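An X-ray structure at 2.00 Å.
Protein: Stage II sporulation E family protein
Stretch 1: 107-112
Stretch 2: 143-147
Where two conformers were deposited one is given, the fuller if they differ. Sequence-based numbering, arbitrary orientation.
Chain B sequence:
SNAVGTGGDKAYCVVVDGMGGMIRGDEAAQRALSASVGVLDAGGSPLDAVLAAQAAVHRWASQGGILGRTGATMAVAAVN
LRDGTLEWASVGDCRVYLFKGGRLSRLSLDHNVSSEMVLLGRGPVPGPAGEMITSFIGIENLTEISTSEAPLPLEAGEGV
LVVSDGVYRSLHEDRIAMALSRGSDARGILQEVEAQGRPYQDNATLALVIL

Stretch 1 (107-112) LSLDHN
Stretch 2 (143-147) TEIST

A small contact of 206 Å², both sides summed, joins an irregular segment (107-112) to a loop that leads into a short strand (143-147, strand at 146-147) through one hydrogen bond and the packing of a histidine ring. The two stretches of one chain run antiparallel, with two anchor pairs: S108 lies across from S146 (CA to CA 5.9 Å) and H111 across from E144 (CA to CA 7.6 Å). Stretch 1 is extended from S108 (phi/psi -101/172; chi1 p) through L109 (-113/143; chi1 t, chi2 p) and D110 (-75/146) to H111 (-103/104), after L107 at -88/-42. Stretch 2 is extended from E144 (-122/111) through I145 (-132/129) and S146 (-83/128) to T147 (-141/155). S146, chi1 t, points toward stretch 1, and its OG accepts a nearly straight hydrogen bond from L109 N (3.0 Å, 164°), so a side chain satisfies this amide. S146 OG also lies 3.5 Å from S108 CA. H111 has chi1 m and chi2 112°; its CA-to-CB bond also points toward stretch 2. E144 O sits over one ring face, 3.6 Å from H111 CE1, while S146 N lies near the ring plane at the edge, 3.4 Å from H111 CE1. H111 NE2 is 3.5 Å from S146 N, but the poor angle rules out a hydrogen bond. E144 CB packs 4.0 Å from H111 CD2 before its m, m side chain leads away. D110, I145 and T147 point away.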

ATOM      1  N   LEU B 107       5.188 -21.192  -0.766  1.00 23.06           N
ATOM      2  CA  LEU B 107       6.570 -20.881  -1.162  1.00 27.04           C
ATOM      3  C   LEU B 107       7.638 -20.802  -0.077  1.00 26.62           C
ATOM      4  O   LEU B 107       8.783 -21.217  -0.276  1.00 23.76           O
ATOM      5  CB  LEU B 107       6.630 -19.643  -2.072  1.00 26.69           C
ATOM      6  CG  LEU B 107       5.673 -19.694  -3.266  1.00 27.59           C
ATOM      7  CD1 LEU B 107       5.778 -18.403  -4.083  1.00 29.58           C
ATOM      8  CD2 LEU B 107       5.905 -20.927  -4.144  1.00 29.16           C
ATOM      9  N   SER B 108       7.284 -20.179   1.043  1.00 23.84           N
ATOM     10  CA  SER B 108       8.313 -19.729   1.966  1.00 22.67           C
ATOM     11  C   SER B 108       8.484 -20.657   3.157  1.00 22.72           C
ATOM     12  O   SER B 108       7.662 -21.547   3.388  1.00 22.95           O
ATOM     13  CB  SER B 108       7.894 -18.356   2.503  1.00 24.59           C
ATOM     14  OG  SER B 108       6.586 -18.449   3.071  1.00 25.53           O
ATOM     15  N   LEU B 109       9.521 -20.393   3.944  0.53 25.31           N
ATOM     16  CA  LEU B 109       9.814 -21.169   5.138  0.53 28.33           C
ATOM     17  C   LEU B 109       9.592 -20.267   6.336  0.53 26.65           C
ATOM     18  O   LEU B 109       9.875 -19.073   6.267  0.53 25.48           O
ATOM     19  CB  LEU B 109      11.273 -21.629   5.132  0.53 29.03           C
ATOM     20  CG  LEU B 109      11.594 -22.778   6.089  0.53 30.85           C
ATOM     21  CD1 LEU B 109      11.016 -24.074   5.550  0.53 35.93           C
ATOM     22  CD2 LEU B 109      13.090 -22.909   6.294  0.53 36.35           C
ATOM     23  N   ASP B 110       9.076 -20.840   7.418  1.00 26.12           N
ATOM     24  CA  ASP B 110       8.951 -20.136   8.695  1.00 31.07           C
ATOM     25  C   ASP B 110      10.317 -20.030   9.358  1.00 33.98           C
ATOM     26  O   ASP B 110      11.114 -20.956   9.258  1.00 27.72           O
ATOM     27  CB  ASP B 110       8.082 -20.949   9.660  1.00 34.43           C
ATOM     28  CG  ASP B 110       6.617 -20.874   9.331  1.00 45.58           C
ATOM     29  OD1 ASP B 110       6.184 -19.856   8.752  1.00 42.03           O
ATOM     30  OD2 ASP B 110       5.900 -21.832   9.669  1.00 53.11           O
ATOM     31  N   HIS B 111      10.584 -18.937  10.070  1.00 25.80           N
ATOM     32  CA  HIS B 111      11.749 -18.953  10.937  1.00 24.07           C
ATOM     33  C   HIS B 111      11.312 -19.143  12.378  1.00 26.53           C
ATOM     34  O   HIS B 111      10.936 -18.193  13.056  1.00 24.01           O
ATOM     35  CB  HIS B 111      12.515 -17.643  10.791  1.00 22.04           C
ATOM     36  CG  HIS B 111      12.898 -17.353   9.370  1.00 27.24           C
ATOM     37  ND1 HIS B 111      12.352 -16.316   8.654  1.00 25.55           N
ATOM     38  CD2 HIS B 111      13.722 -18.014   8.523  1.00 32.92           C
ATOM     39  CE1 HIS B 111      12.847 -16.328   7.423  1.00 29.45           C
ATOM     40  NE2 HIS B 111      13.675 -17.349   7.318  1.00 30.50           N
ATOM     41  N   ASN B 112      11.503 -20.356  12.876  1.00 24.21           N
ATOM     42  CA  ASN B 112      11.147 -20.679  14.242  1.00 26.98           C
ATOM     43  C   ASN B 112      11.997 -21.836  14.718  1.00 29.15           C
ATOM     44  O   ASN B 112      12.723 -22.433  13.922  1.00 25.90           O
ATOM     45  CB  ASN B 112       9.638 -20.894  14.450  1.00 23.69           C
ATOM     46  CG  ASN B 112       9.075 -22.036  13.633  1.00 33.89           C
ATOM     47  OD1 ASN B 112       9.768 -23.001  13.303  1.00 27.33           O
ATOM     48  ND2 ASN B 112       7.788 -21.939  13.320  1.00 29.02           N
ATOM     49  N   THR B 143      20.332 -12.678   9.702  1.00 30.80           N
ATOM     50  CA  THR B 143      20.948 -13.603   8.752  1.00 33.79           C
ATOM     51  C   THR B 143      20.019 -14.537   7.999  1.00 36.29           C
ATOM     52  O   THR B 143      20.415 -15.132   7.002  1.00 43.12           O
ATOM     53  CB  THR B 143      21.949 -14.485   9.483  1.00 33.79           C
ATOM     54  OG1 THR B 143      21.265 -15.168  10.541  1.00 34.15           O
ATOM     55  CG2 THR B 143      23.056 -13.626  10.085  1.00 39.94           C
ATOM     56  N   GLU B 144      18.766 -14.618   8.420  1.00 29.69           N
ATOM     57  CA  GLU B 144      17.886 -15.636   7.857  1.00 29.16           C
ATOM     58  C   GLU B 144      16.675 -14.968   7.250  1.00 28.66           C
ATOM     59  O   GLU B 144      15.821 -14.461   7.974  1.00 25.71           O
ATOM     60  CB  GLU B 144      17.432 -16.643   8.936  1.00 31.18           C
ATOM     61  CG  GLU B 144      18.576 -17.443   9.578  1.00 39.21           C
ATOM     62  CD  GLU B 144      19.424 -18.190   8.554  1.00 60.73           C
ATOM     63  OE1 GLU B 144      18.855 -18.948   7.731  1.00 60.87           O
ATOM     64  OE2 GLU B 144      20.664 -18.014   8.570  1.00 69.09           O
ATOM     65  N   ILE B 145      16.591 -15.010   5.923  1.00 25.37           N
ATOM     66  CA  ILE B 145      15.467 -14.456   5.192  1.00 25.40           C
ATOM     67  C   ILE B 145      15.017 -15.504   4.194  1.00 27.85           C
ATOM     68  O   ILE B 145      15.837 -16.052   3.471  1.00 29.75           O
ATOM     69  CB  ILE B 145      15.886 -13.193   4.405  1.00 28.94           C
ATOM     70  CG1 ILE B 145      16.568 -12.194   5.347  1.00 28.14           C
ATOM     71  CG2 ILE B 145      14.657 -12.588   3.691  1.00 24.81           C
ATOM     72  CD1 ILE B 145      17.303 -11.058   4.650  1.00 30.65           C
ATOM     73  N   SER B 146      13.730 -15.822   4.173  1.00 23.78           N
ATOM     74  CA  SER B 146      13.233 -16.776   3.185  1.00 24.56           C
ATOM     75  C   SER B 146      12.995 -15.972   1.913  1.00 28.90           C
ATOM     76  O   SER B 146      12.332 -14.943   1.980  1.00 25.46           O
ATOM     77  CB  SER B 146      11.935 -17.418   3.705  1.00 21.16           C
ATOM     78  OG  SER B 146      11.495 -18.473   2.853  1.00 26.85           O
ATOM     79  N   THR B 147      13.547 -16.400   0.773  1.00 23.14           N
ATOM     80  CA  THR B 147      13.428 -15.631  -0.482  1.00 23.11           C
ATOM     81  C   THR B 147      13.222 -16.505  -1.718  1.00 24.08           C
ATOM     82  O   THR B 147      13.630 -17.663  -1.734  1.00 29.67           O
ATOM     83  CB  THR B 147      14.699 -14.764  -0.773  1.00 37.15           C
ATOM     84  OG1 THR B 147      15.823 -15.618  -1.015  1.00 36.74           O
ATOM     85  CG2 THR B 147      15.032 -13.852   0.382  1.00 36.40           C
TER